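Long-range contacts in APL1 (Anopheles gambiae, PDB 3O6N), which probably pairs with LRIM1 in a heterodimeric leucine-rich repeat complex that regulates complement-like immunity in the mosquito: residues Thr345-Asp350 / Val368-Gln373; Asn354-Leu359 / His383-Lys388; His306-Glu311 / His327-Thr332; Asn282-Leu287 / Leu300-Asn305. One frame throughout, in Å; residues are numbered along the deposited sequence. Where two conformers were deposited one is given.

Contact 1: residues Thr345-Asp350 / Val368-Gln373. With NAG (2-acetamido-2-deoxy-beta-D-glucopyranose), chain D.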
loop_
_atom_site.group_PDB
_atom_site.type_symbol
_atom_site.label_atom_id
_atom_site.label_comp_id
_atom_site.label_asym_id
_atom_site.label_seq_id
_atom_site.Cartn_x
_atom_site.Cartn_y
_atom_site.Cartn_z
ATOM N N THR A 345 6.998 -25.172 -6.042
ATOM C CA THR A 345 8.394 -25.144 -5.594
ATOM C C THR A 345 8.604 -26.123 -4.439
ATOM O O THR A 345 7.755 -26.236 -3.550
ATOM C CB THR A 345 8.877 -23.739 -5.194
ATOM O OG1 THR A 345 8.091 -23.237 -4.107
ATOM C CG2 THR A 345 8.783 -22.779 -6.386
ATOM N N LEU A 346 9.737 -26.822 -4.456
ATOM C CA LEU A 346 9.959 -27.962 -3.562
ATOM C C LEU A 346 11.364 -28.018 -2.972
ATOM O O LEU A 346 11.633 -28.821 -2.076
ATOM C CB LEU A 346 9.705 -29.267 -4.316
ATOM C CG LEU A 346 8.304 -29.473 -4.891
ATOM C CD1 LEU A 346 8.287 -30.686 -5.823
ATOM C CD2 LEU A 346 7.284 -29.628 -3.768
ATOM N N SER A 347 12.267 -27.181 -3.474
ATOM C CA SER A 347 13.671 -27.294 -3.094
ATOM C C SER A 347 13.939 -26.818 -1.668
ATOM O O SER A 347 13.099 -26.162 -1.042
ATOM C CB SER A 347 14.578 -26.574 -4.100
ATOM O OG SER A 347 14.487 -25.164 -3.972
ATOM N N HIS A 348 15.113 -27.172 -1.156
ATOM C CA HIS A 348 15.505 -26.810 0.200
ATOM C C HIS A 348 14.496 -27.295 1.232
ATOM O O HIS A 348 13.944 -26.504 1.992
ATOM C CB HIS A 348 15.707 -25.298 0.326
ATOM C CG HIS A 348 16.836 -24.772 -0.502
ATOM N ND1 HIS A 348 16.697 -24.463 -1.839
ATOM C CD2 HIS A 348 18.126 -24.508 -0.187
ATOM C CE1 HIS A 348 17.852 -24.024 -2.308
ATOM N NE2 HIS A 348 18.736 -24.043 -1.327
ATOM N N ASN A 349 14.262 -28.603 1.247
ATOM C CA ASN A 349 13.438 -29.217 2.279
ATOM C C ASN A 349 14.154 -30.419 2.896
ATOM O O ASN A 349 15.381 -30.415 3.005
ATOM C CB ASN A 349 12.057 -29.574 1.731
ATOM C CG ASN A 349 11.091 -28.402 1.796
ATOM O OD1 ASN A 349 10.668 -28.013 2.876
ATOM N ND2 ASN A 349 10.749 -27.825 0.641
ATOM N N ASP A 350 13.402 -31.438 3.303
ATOM C CA ASP A 350 13.997 -32.621 3.932
ATOM C C ASP A 350 13.279 -33.891 3.480
ATOM O O ASP A 350 12.815 -34.689 4.301
ATOM C CB ASP A 350 13.943 -32.497 5.457
ATOM C CG ASP A 350 14.760 -33.562 6.160
ATOM O OD1 ASP A 350 15.782 -34.003 5.590
ATOM O OD2 ASP A 350 14.382 -33.956 7.285
ATOM N N VAL A 368 7.001 -28.150 -11.707
ATOM C CA VAL A 368 7.965 -28.025 -10.622
ATOM C C VAL A 368 9.031 -27.034 -11.063
ATOM O O VAL A 368 9.768 -27.282 -12.018
ATOM C CB VAL A 368 8.608 -29.379 -10.269
ATOM C CG1 VAL A 368 9.713 -29.187 -9.240
ATOM C CG2 VAL A 368 7.542 -30.344 -9.741
ATOM N N ASP A 369 9.109 -25.910 -10.361
ATOM C CA ASP A 369 9.876 -24.764 -10.839
ATOM C C ASP A 369 11.331 -24.776 -10.391
ATOM O O ASP A 369 12.157 -24.042 -10.937
ATOM C CB ASP A 369 9.210 -23.464 -10.377
ATOM C CG ASP A 369 9.858 -22.234 -10.979
ATOM O OD1 ASP A 369 9.795 -22.080 -12.216
ATOM O OD2 ASP A 369 10.426 -21.424 -10.218
ATOM N N ASP A 370 11.653 -25.614 -9.411
ATOM C CA ASP A 370 12.994 -25.591 -8.840
ATOM C C ASP A 370 13.622 -26.970 -8.633
ATOM O O ASP A 370 13.038 -27.996 -8.981
ATOM C CB ASP A 370 13.008 -24.787 -7.532
ATOM C CG ASP A 370 12.104 -25.382 -6.462
ATOM O OD1 ASP A 370 11.304 -26.287 -6.781
ATOM O OD2 ASP A 370 12.190 -24.930 -5.300
ATOM N N ALA A 371 14.823 -26.970 -8.070
ATOM C CA ALA A 371 15.573 -28.195 -7.823
ATOM C C ALA A 371 16.701 -27.918 -6.834
ATOM O O ALA A 371 17.051 -26.762 -6.593
ATOM C CB ALA A 371 16.140 -28.743 -9.131
ATOM N N ASP A 372 17.257 -28.979 -6.257
ATOM C CA ASP A 372 18.442 -28.861 -5.418
ATOM C C ASP A 372 19.666 -29.173 -6.268
ATOM O O ASP A 372 19.621 -30.058 -7.119
ATOM C CB ASP A 372 18.378 -29.846 -4.248
ATOM C CG ASP A 372 17.256 -29.535 -3.283
ATOM O OD1 ASP A 372 17.115 -28.362 -2.876
ATOM O OD2 ASP A 372 16.515 -30.472 -2.926
ATOM N N GLN A 373 20.760 -28.455 -6.038
ATOM C CA GLN A 373 21.976 -28.681 -6.816
ATOM C C GLN A 373 22.890 -29.709 -6.156
ATOM O O GLN A 373 23.459 -30.570 -6.830
ATOM C CB GLN A 373 22.727 -27.365 -7.036
ATOM C CG GLN A 373 21.917 -26.322 -7.789
ATOM C CD GLN A 373 21.451 -26.820 -9.146
ATOM O OE1 GLN A 373 20.261 -27.058 -9.358
ATOM N NE2 GLN A 373 22.389 -26.976 -10.074
HETATM C C1 NAG D . 6.574 -20.164 -10.642
HETATM C C2 NAG D . 6.945 -19.211 -11.778
HETATM C C3 NAG D . 8.171 -18.365 -11.453
HETATM C C4 NAG D . 8.090 -17.782 -10.051
HETATM C C5 NAG D . 7.743 -18.863 -9.036
HETATM C C6 NAG D . 7.600 -18.264 -7.640
HETATM C C7 NAG D . 6.391 -19.879 -14.047
HETATM C C8 NAG D . 6.669 -20.824 -15.177
HETATM N N2 NAG D . 7.194 -19.968 -12.990
HETATM O O3 NAG D . 8.271 -17.312 -12.386
HETATM O O4 NAG D . 9.330 -17.199 -9.714
HETATM O O5 NAG D . 6.534 -19.498 -9.397
HETATM O O6 NAG D . 8.648 -18.724 -6.815
HETATM O O7 NAG D . 5.463 -19.074 -14.118
HETATM O O HOH W 1 16.577 -23.574 -5.561
HETATM O O HOH W 2 15.712 -30.276 -0.412
#
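The H348 ring carries OD1 of D372 over one face, 4.0 Å above its plane and offset toward the rim, with ring and carboxylate planes 82° apart; the H327 ring stacks on the opposite face. At its edge, in plane, lies OG of S347, which accepts a hydrogen bond from ND1. The second flat group is the D370 carboxylate, gripped by the chain that leaves strand 343-345, the last parallel strand of the leucine-rich repeat solenoid. Here the C-terminal cap folds back on that repeat, and aspartates of residues 368-373 take up backbone N-H groups. The N-H of L346 meets the syn lone pair of D370 OD1 at 2.9 Å. On OD2, S347 binds twice from one face of the carboxylate: its N at 2.9 Å and its OG at 2.7 Å. OG can do so because it sits between its own backbone N and carbonyl carbon (chi1 73°). Three bonds thus fix the rotation of the D370 group and would be expected to stabilise its negative charge. D372, two residues on, takes the next N-H: its OD1 accepts from H348 N through the syn lone pair, nearly straight at 168°. Its OD2 turns to the backbone N of C386 in strand 385-388 and to a water shared with N349 N. Apolar contact is slight: L346 CD1 meets V368 CG1 where the two side chains cross at about a right angle. At the far end, D369 lies beside the protein-attached sugar, whose N2 makes a weak 3.4 Å hydrogen bond to D369 OD1.

Contact 2: residues Asn354-Leu359 / His383-Lys388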
loop_
_atom_site.group_PDB
_atom_site.type_symbol
_atom_site.label_atom_id
_atom_site.label_comp_id
_atom_site.label_asym_id
_atom_site.label_seq_id
_atom_site.Cartn_x
_atom_site.Cartn_y
_atom_site.Cartn_z
ATOM N N ASN A 354 10.948 -41.989 -1.054
ATOM C CA ASN A 354 9.743 -42.672 -1.513
ATOM C C ASN A 354 8.617 -41.691 -1.818
ATOM O O ASN A 354 7.879 -41.857 -2.792
ATOM C CB ASN A 354 9.275 -43.707 -0.487
ATOM C CG ASN A 354 10.149 -44.941 -0.466
ATOM O OD1 ASN A 354 10.660 -45.337 0.581
ATOM N ND2 ASN A 354 10.330 -45.558 -1.630
ATOM N N SER A 355 8.487 -40.668 -0.982
ATOM C CA SER A 355 7.461 -39.655 -1.195
ATOM C C SER A 355 7.684 -38.906 -2.510
ATOM O O SER A 355 6.736 -38.639 -3.244
ATOM C CB SER A 355 7.417 -38.672 -0.025
ATOM O OG SER A 355 6.290 -37.823 -0.134
ATOM N N LEU A 356 8.938 -38.585 -2.814
ATOM C CA LEU A 356 9.262 -37.909 -4.069
ATOM C C LEU A 356 8.984 -38.781 -5.291
ATOM O O LEU A 356 8.498 -38.286 -6.308
ATOM C CB LEU A 356 10.715 -37.442 -4.077
ATOM C CG LEU A 356 11.049 -36.256 -3.179
ATOM C CD1 LEU A 356 12.519 -35.887 -3.348
ATOM C CD2 LEU A 356 10.141 -35.060 -3.500
ATOM N N ARG A 357 9.288 -40.074 -5.201
ATOM C CA ARG A 357 8.998 -40.975 -6.313
ATOM C C ARG A 357 7.501 -41.031 -6.592
ATOM O O ARG A 357 7.074 -40.977 -7.747
ATOM C CB ARG A 357 9.555 -42.377 -6.058
ATOM C CG ARG A 357 11.061 -42.436 -6.176
ATOM C CD ARG A 357 11.598 -43.844 -5.970
ATOM N NE ARG A 357 12.943 -43.766 -5.420
ATOM C CZ ARG A 357 13.252 -44.045 -4.161
ATOM N NH1 ARG A 357 12.319 -44.465 -3.317
ATOM N NH2 ARG A 357 14.505 -43.926 -3.756
ATOM N N ALA A 358 6.704 -41.134 -5.534
ATOM C CA ALA A 358 5.252 -41.142 -5.685
ATOM C C ALA A 358 4.770 -39.807 -6.241
ATOM O O ALA A 358 3.935 -39.760 -7.145
ATOM C CB ALA A 358 4.576 -41.438 -4.353
ATOM N N LEU A 359 5.311 -38.721 -5.702
ATOM C CA LEU A 359 4.893 -37.381 -6.108
ATOM C C LEU A 359 5.021 -37.199 -7.613
ATOM O O LEU A 359 4.079 -36.767 -8.278
ATOM C CB LEU A 359 5.727 -36.322 -5.394
ATOM C CG LEU A 359 5.325 -34.868 -5.658
ATOM C CD1 LEU A 359 3.905 -34.613 -5.166
ATOM C CD2 LEU A 359 6.311 -33.922 -4.995
ATOM N N HIS A 383 14.503 -37.147 -8.698
ATOM C CA HIS A 383 13.853 -36.181 -9.573
ATOM C C HIS A 383 14.324 -34.755 -9.275
ATOM O O HIS A 383 13.520 -33.825 -9.175
ATOM C CB HIS A 383 12.333 -36.298 -9.467
ATOM C CG HIS A 383 11.802 -37.626 -9.914
ATOM N ND1 HIS A 383 11.966 -38.097 -11.199
ATOM C CD2 HIS A 383 11.108 -38.580 -9.248
ATOM C CE1 HIS A 383 11.396 -39.285 -11.305
ATOM N NE2 HIS A 383 10.870 -39.601 -10.137
ATOM N N GLY A 384 15.637 -34.604 -9.122
ATOM C CA GLY A 384 16.263 -33.296 -9.023
ATOM C C GLY A 384 16.186 -32.653 -7.651
ATOM O O GLY A 384 16.532 -31.485 -7.491
ATOM N N LEU A 385 15.741 -33.414 -6.658
ATOM C CA LEU A 385 15.560 -32.889 -5.306
ATOM C C LEU A 385 16.214 -33.804 -4.271
ATOM O O LEU A 385 16.111 -35.026 -4.362
ATOM C CB LEU A 385 14.067 -32.734 -5.004
ATOM C CG LEU A 385 13.338 -31.710 -5.883
ATOM C CD1 LEU A 385 11.869 -32.061 -6.041
ATOM C CD2 LEU A 385 13.507 -30.308 -5.320
ATOM N N CYS A 386 16.885 -33.212 -3.287
ATOM C CA CYS A 386 17.562 -33.996 -2.257
ATOM C C CYS A 386 16.584 -34.784 -1.399
ATOM O O CYS A 386 15.544 -34.267 -0.997
ATOM C CB CYS A 386 18.414 -33.093 -1.365
ATOM S SG CYS A 386 19.779 -32.306 -2.230
ATOM N N CYS A 387 16.928 -36.033 -1.107
ATOM C CA CYS A 387 16.085 -36.855 -0.255
ATOM C C CYS A 387 16.894 -37.936 0.444
ATOM O O CYS A 387 18.004 -38.277 0.024
ATOM C CB CYS A 387 14.960 -37.497 -1.066
ATOM S SG CYS A 387 15.543 -38.728 -2.263
ATOM N N LYS A 388 16.329 -38.475 1.516
ATOM C CA LYS A 388 16.940 -39.593 2.221
ATOM C C LYS A 388 16.014 -40.804 2.166
ATOM O O LYS A 388 14.793 -40.671 2.283
ATOM C CB LYS A 388 17.226 -39.207 3.672
ATOM C CG LYS A 388 15.984 -38.794 4.442
ATOM C CD LYS A 388 16.331 -38.014 5.702
ATOM C CE LYS A 388 15.071 -37.635 6.472
ATOM N NZ LYS A 388 14.048 -36.997 5.599
HETATM O O HOH W 3 8.864 -41.325 -9.724
#
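L356 of helix 353-359 against L385 and C387 of strand 385-388 is the main meeting point here. Helix and strand belong to the disulfide-bonded cap that closes the C-terminal end of the leucine-rich repeat solenoid; their segment axes approach to 9.0 Å at an angle of 133°. Along the helix, S355 faces the last repeats rather than the strand, its OG hydrogen-bonded to the backbone N of L333. At L356 the side chain is extended, with CG beside the backbone N (chi1 -72°) and chi2 near 180°, which carries CD1 forward to the strand. This single methyl meets CB of C387 at 3.7 Å and CB of L385 at 3.9 Å, two residues whose side chains both project toward the helix, and it also lies 3.8 Å from the carbonyl O of L385. No direct hydrogen bond joins the two segments; apolar contact and a disulfide carry much of the docking. C387 is bonded to C353 at the start of this same helix, whereas C386 points away from it and pairs with C375. R357 follows, its CA near the edge of the H383 ring, 4.3 Å from CD2. Its guanidinium adds salt bridges with E382 and E389, linking the helix to residues just before and after the strand segment. H383, stacked on F360, is tied to the helix by a water as well: the water donates to R357 O at 2.7 Å and lies 2.7 Å from H383 NE2.

Contact 3: residues His306-Glu311 / His327-Thr332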
loop_
_atom_site.group_PDB
_atom_site.type_symbol
_atom_site.label_atom_id
_atom_site.label_comp_id
_atom_site.label_asym_id
_atom_site.label_seq_id
_atom_site.Cartn_x
_atom_site.Cartn_y
_atom_site.Cartn_z
ATOM N N HIS A 306 9.217 -23.114 8.845
ATOM C CA HIS A 306 9.827 -24.241 9.543
ATOM C C HIS A 306 8.899 -25.447 9.528
ATOM O O HIS A 306 8.811 -26.187 10.504
ATOM C CB HIS A 306 10.164 -23.851 10.983
ATOM C CG HIS A 306 11.049 -22.649 11.085
ATOM N ND1 HIS A 306 10.894 -21.692 12.065
ATOM C CD2 HIS A 306 12.098 -22.249 10.329
ATOM C CE1 HIS A 306 11.809 -20.752 11.905
ATOM N NE2 HIS A 306 12.553 -21.067 10.860
ATOM N N LEU A 307 8.208 -25.634 8.410
ATOM C CA LEU A 307 7.246 -26.718 8.282
ATOM C C LEU A 307 7.949 -28.065 8.164
ATOM O O LEU A 307 8.984 -28.173 7.520
ATOM C CB LEU A 307 6.343 -26.475 7.072
ATOM C CG LEU A 307 5.432 -25.248 7.234
ATOM C CD1 LEU A 307 4.768 -24.883 5.917
ATOM C CD2 LEU A 307 4.393 -25.528 8.313
ATOM N N LEU A 308 7.379 -29.084 8.799
ATOM C CA LEU A 308 7.958 -30.426 8.795
ATOM C C LEU A 308 7.014 -31.445 8.164
ATOM O O LEU A 308 7.420 -32.250 7.328
ATOM C CB LEU A 308 8.277 -30.877 10.224
ATOM C CG LEU A 308 9.325 -30.117 11.037
ATOM C CD1 LEU A 308 9.276 -30.557 12.496
ATOM C CD2 LEU A 308 10.702 -30.341 10.456
ATOM N N HIS A 309 5.752 -31.412 8.579
ATOM C CA HIS A 309 4.768 -32.380 8.110
ATOM C C HIS A 309 3.509 -31.667 7.638
ATOM O O HIS A 309 2.808 -31.041 8.432
ATOM C CB HIS A 309 4.431 -33.371 9.223
ATOM C CG HIS A 309 5.635 -34.024 9.826
ATOM N ND1 HIS A 309 6.273 -35.094 9.237
ATOM C CD2 HIS A 309 6.330 -33.744 10.953
ATOM C CE1 HIS A 309 7.307 -35.448 9.978
ATOM N NE2 HIS A 309 7.364 -34.645 11.026
ATOM N N VAL A 310 3.221 -31.776 6.344
ATOM C CA VAL A 310 2.124 -31.030 5.742
ATOM C C VAL A 310 1.276 -31.890 4.811
ATOM O O VAL A 310 0.328 -31.405 4.199
ATOM C CB VAL A 310 2.657 -29.826 4.936
ATOM C CG1 VAL A 310 3.376 -28.849 5.855
ATOM C CG2 VAL A 310 3.588 -30.308 3.816
ATOM N N GLU A 311 1.609 -33.169 4.714
ATOM C CA GLU A 311 0.964 -34.050 3.745
ATOM C C GLU A 311 -0.562 -34.117 3.902
ATOM O O GLU A 311 -1.293 -34.257 2.919
ATOM C CB GLU A 311 1.608 -35.439 3.799
ATOM C CG GLU A 311 0.695 -36.581 3.458
ATOM C CD GLU A 311 1.362 -37.921 3.687
ATOM O OE1 GLU A 311 2.569 -38.045 3.378
ATOM O OE2 GLU A 311 0.684 -38.842 4.188
ATOM N N HIS A 327 12.238 -24.051 0.930
ATOM C CA HIS A 327 12.838 -23.503 2.146
ATOM C C HIS A 327 12.023 -23.765 3.416
ATOM O O HIS A 327 11.653 -22.848 4.147
ATOM C CB HIS A 327 13.182 -22.024 1.973
ATOM C CG HIS A 327 14.274 -21.783 0.979
ATOM N ND1 HIS A 327 14.035 -21.642 -0.372
ATOM C CD2 HIS A 327 15.615 -21.677 1.136
ATOM C CE1 HIS A 327 15.180 -21.454 -1.002
ATOM N NE2 HIS A 327 16.154 -21.468 -0.110
ATOM N N ASN A 328 11.752 -25.041 3.653
ATOM C CA ASN A 328 11.207 -25.515 4.915
ATOM C C ASN A 328 11.986 -26.767 5.305
ATOM O O ASN A 328 13.129 -26.941 4.879
ATOM C CB ASN A 328 9.713 -25.821 4.786
ATOM C CG ASN A 328 8.853 -24.567 4.801
ATOM O OD1 ASN A 328 8.524 -24.047 5.864
ATOM N ND2 ASN A 328 8.482 -24.083 3.620
ATOM N N SER A 329 11.382 -27.628 6.118
ATOM C CA SER A 329 11.992 -28.920 6.444
ATOM C C SER A 329 11.010 -30.058 6.178
ATOM O O SER A 329 10.934 -31.036 6.939
ATOM C CB SER A 329 12.472 -28.946 7.898
ATOM O OG SER A 329 13.491 -27.983 8.111
ATOM N N ILE A 330 10.272 -29.930 5.081
ATOM C CA ILE A 330 9.186 -30.854 4.757
ATOM C C ILE A 330 9.697 -32.229 4.326
ATOM O O ILE A 330 10.653 -32.336 3.553
ATOM C CB ILE A 330 8.279 -30.255 3.666
ATOM C CG1 ILE A 330 7.604 -28.989 4.201
ATOM C CG2 ILE A 330 7.249 -31.276 3.210
ATOM C CD1 ILE A 330 7.002 -28.097 3.123
ATOM N N VAL A 331 9.047 -33.277 4.821
ATOM C CA VAL A 331 9.488 -34.643 4.566
ATOM C C VAL A 331 8.671 -35.349 3.484
ATOM O O VAL A 331 9.206 -36.148 2.719
ATOM C CB VAL A 331 9.465 -35.478 5.857
ATOM C CG1 VAL A 331 10.523 -34.977 6.823
ATOM C CG2 VAL A 331 8.086 -35.424 6.495
ATOM N N THR A 332 7.377 -35.056 3.420
ATOM C CA THR A 332 6.509 -35.682 2.426
ATOM C C THR A 332 5.485 -34.725 1.816
ATOM O O THR A 332 5.126 -33.707 2.406
ATOM C CB THR A 332 5.739 -36.886 3.012
ATOM O OG1 THR A 332 4.855 -36.431 4.040
ATOM C CG2 THR A 332 6.691 -37.922 3.592
HETATM O O HOH W 4 5.019 -33.552 5.142
#
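L308 presses its CD2 methyl against CB of S329 at 3.4 Å, closer than carbon atoms usually pack, although its CB starts out away from the neighbouring segment. Next along, V331 approaches the H309 ring, but V331 was modelled in two conformers and that contact is doubtful. Beneath this outer row the backbones run in nearly the same direction, 20° apart: S329 N binds L307 O at 2.8 Å, and V331 N binds L308 O. Such stacking of equivalent loops, one repeat on the next, builds the leucine-rich repeat solenoid. N328 lies alongside L307 and points the same way, its OD1 accepting from L307 N, though the position of that oxygen is less certain, while its ND2 binds the carbonyls of L325 and L302. Inside, V310 and I330 cross at about a right angle, CG2 to CG2 at 3.8 Å. A water bridges V310 N and T332 O. At the end of the pair E311 stretches across T332, whose OG1 sits between its own backbone N and carbonyl carbon (chi1 64°): from there OG1 gives its hydrogen bond to OE1 of E311 at 2.9 Å, arriving 36° above the carboxylate plane, and OE2 turns to a salt bridge with K334.

Contact 4: residues Asn282-Leu287 / Leu300-Asn305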
loop_
_atom_site.group_PDB
_atom_site.type_symbol
_atom_site.label_atom_id
_atom_site.label_comp_id
_atom_site.label_asym_id
_atom_site.label_seq_id
_atom_site.Cartn_x
_atom_site.Cartn_y
_atom_site.Cartn_z
ATOM N N ASN A 282 7.613 -16.528 7.667
ATOM C CA ASN A 282 7.122 -16.450 9.027
ATOM C C ASN A 282 7.883 -17.480 9.847
ATOM O O ASN A 282 9.050 -17.759 9.566
ATOM C CB ASN A 282 5.606 -16.677 9.084
ATOM C CG ASN A 282 4.818 -15.409 8.789
ATOM O OD1 ASN A 282 4.333 -14.749 9.703
ATOM N ND2 ASN A 282 4.702 -15.059 7.509
ATOM N N ARG A 283 7.235 -18.046 10.856
ATOM C CA ARG A 283 7.868 -19.092 11.647
ATOM C C ARG A 283 6.942 -20.290 11.778
ATOM O O ARG A 283 6.851 -20.898 12.839
ATOM C CB ARG A 283 8.257 -18.557 13.027
ATOM C CG ARG A 283 9.123 -17.304 12.976
ATOM C CD ARG A 283 9.817 -17.056 14.303
ATOM N NE ARG A 283 8.867 -16.896 15.400
ATOM C CZ ARG A 283 8.605 -15.738 16.001
ATOM N NH1 ARG A 283 9.229 -14.631 15.618
ATOM N NH2 ARG A 283 7.724 -15.691 16.990
ATOM N N LEU A 284 6.265 -20.631 10.685
ATOM C CA LEU A 284 5.251 -21.674 10.721
ATOM C C LEU A 284 5.853 -23.039 11.013
ATOM O O LEU A 284 6.808 -23.461 10.363
ATOM C CB LEU A 284 4.481 -21.739 9.405
ATOM C CG LEU A 284 3.805 -20.458 8.928
ATOM C CD1 LEU A 284 3.015 -20.760 7.670
ATOM C CD2 LEU A 284 2.903 -19.894 10.022
ATOM N N VAL A 285 5.275 -23.724 11.994
ATOM C CA VAL A 285 5.654 -25.097 12.295
ATOM C C VAL A 285 4.455 -26.017 12.130
ATOM O O VAL A 285 4.586 -27.237 12.194
ATOM C CB VAL A 285 6.205 -25.244 13.729
ATOM C CG1 VAL A 285 7.527 -24.511 13.874
ATOM C CG2 VAL A 285 5.187 -24.751 14.750
ATOM N N ALA A 286 3.283 -25.426 11.920
ATOM C CA ALA A 286 2.046 -26.194 11.839
ATOM C C ALA A 286 1.096 -25.613 10.800
ATOM O O ALA A 286 0.917 -24.397 10.718
ATOM C CB ALA A 286 1.364 -26.245 13.198
ATOM N N LEU A 287 0.479 -26.490 10.019
ATOM C CA LEU A 287 -0.454 -26.072 8.984
ATOM C C LEU A 287 -1.637 -27.025 8.891
ATOM O O LEU A 287 -1.464 -28.213 8.620
ATOM C CB LEU A 287 0.256 -26.030 7.631
ATOM C CG LEU A 287 -0.644 -25.768 6.424
ATOM C CD1 LEU A 287 -1.142 -24.336 6.449
ATOM C CD2 LEU A 287 0.109 -26.055 5.128
ATOM N N LEU A 300 -0.882 -20.262 -2.841
ATOM C CA LEU A 300 -0.519 -20.413 -1.441
ATOM C C LEU A 300 0.994 -20.406 -1.318
ATOM O O LEU A 300 1.674 -21.308 -1.811
ATOM C CB LEU A 300 -1.104 -21.713 -0.864
ATOM C CG LEU A 300 -0.878 -21.996 0.626
ATOM C CD1 LEU A 300 -1.359 -20.838 1.493
ATOM C CD2 LEU A 300 -1.560 -23.296 1.046
ATOM N N ASP A 301 1.520 -19.379 -0.667
ATOM C CA ASP A 301 2.958 -19.258 -0.494
ATOM C C ASP A 301 3.337 -19.562 0.946
ATOM O O ASP A 301 3.049 -18.776 1.850
ATOM C CB ASP A 301 3.429 -17.854 -0.879
ATOM C CG ASP A 301 4.937 -17.733 -0.904
ATOM O OD1 ASP A 301 5.617 -18.676 -0.445
ATOM O OD2 ASP A 301 5.440 -16.688 -1.378
ATOM N N LEU A 302 3.979 -20.708 1.151
ATOM C CA LEU A 302 4.418 -21.118 2.477
ATOM C C LEU A 302 5.938 -21.215 2.548
ATOM O O LEU A 302 6.480 -21.831 3.465
ATOM C CB LEU A 302 3.823 -22.485 2.829
ATOM C CG LEU A 302 2.295 -22.587 2.829
ATOM C CD1 LEU A 302 1.858 -24.041 2.842
ATOM C CD2 LEU A 302 1.714 -21.826 4.011
ATOM N N SER A 303 6.619 -20.619 1.577
ATOM C CA SER A 303 8.074 -20.727 1.501
ATOM C C SER A 303 8.757 -20.031 2.673
ATOM O O SER A 303 8.217 -19.091 3.253
ATOM C CB SER A 303 8.601 -20.178 0.161
ATOM O OG SER A 303 8.388 -18.767 0.051
ATOM N N HIS A 304 9.949 -20.506 3.017
ATOM C CA HIS A 304 10.751 -19.897 4.076
ATOM C C HIS A 304 10.047 -19.910 5.428
ATOM O O HIS A 304 9.834 -18.871 6.050
ATOM C CB HIS A 304 11.200 -18.483 3.683
ATOM C CG HIS A 304 12.217 -18.470 2.587
ATOM N ND1 HIS A 304 11.876 -18.414 1.251
ATOM C CD2 HIS A 304 13.569 -18.541 2.625
ATOM C CE1 HIS A 304 12.973 -18.432 0.518
ATOM N NE2 HIS A 304 14.015 -18.510 1.327
ATOM N N ASN A 305 9.685 -21.110 5.865
ATOM C CA ASN A 305 9.144 -21.313 7.199
ATOM C C ASN A 305 9.849 -22.499 7.849
ATOM O O ASN A 305 10.961 -22.851 7.452
ATOM C CB ASN A 305 7.628 -21.509 7.153
ATOM C CG ASN A 305 6.878 -20.192 6.982
ATOM O OD1 ASN A 305 6.799 -19.399 7.914
ATOM N ND2 ASN A 305 6.331 -19.955 5.791
HETATM O O HOH W 5 11.438 -17.687 8.104
#
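N305 reaches across to the chain of residues 282-284, and its amide supplies the direct hydrogen bonds of this contact. OD1 accepts from L284 N at 3.1 Å in a nearly straight bond (173°), the donor standing 37° above the plane of the side-chain carbonyl; a second bond from N282 N, at 3.0 Å, is weak and strongly bent. The other half of the amide turns back on its own loop: ND2 donates to L302 O, which lies in the amide plane, though ND2 itself stands well above the L302 carbonyl plane, and also serves I279 O. Engaged at both ends, the amide is held against rotation. This is the asparagine ladder of leucine-rich repeats, and N282 plays the corresponding part one turn earlier, with OD1 on L260 N and ND2 on L255 O. A single water adds a bridge, donating to N282 O at 2.8 Å and to H304 O at 2.9 Å.

On the apolar side, L302 splits its methyls between two partners: CD1 touches L287 CD2 at 3.5 Å where the side chains cross at about a right angle, and CD2 meets L284 CD1 at 4.0 Å. L287, with CG anti to its backbone N (chi1 173°), comes inward from the weakly bonded strand at 286-288, so leucines from both sides of the solenoid meet here. L284 also lays CG against the N305 amide, 3.3 Å from OD1. The chemistry implies a side-chain amide that ties turn to turn through backbone groups, while leucines fill the interior beside it.

How the contacts relate
The four contacts follow the C-terminal end of one solenoid. Along the chain contact 4 comes first, then contact 3, then contacts 1 and 2, whose segments alternate. Contacts 4 and 3 have centres about 9 Å apart and join successive turns, touching through the H306 N to L284 O bond. Contact 3 passes to contact 1, their centres about 12 Å apart, where N349 OD1 takes I330 N. Contact 1 joins the last parallel strand, 343-345, to the cap, and the probable bond of D372 N to G384 O leads on to contact 2, centres about 10 Å apart. Repeat stacking thus gives way to a disulfide-bonded cap covering the end of the hydrophobic core.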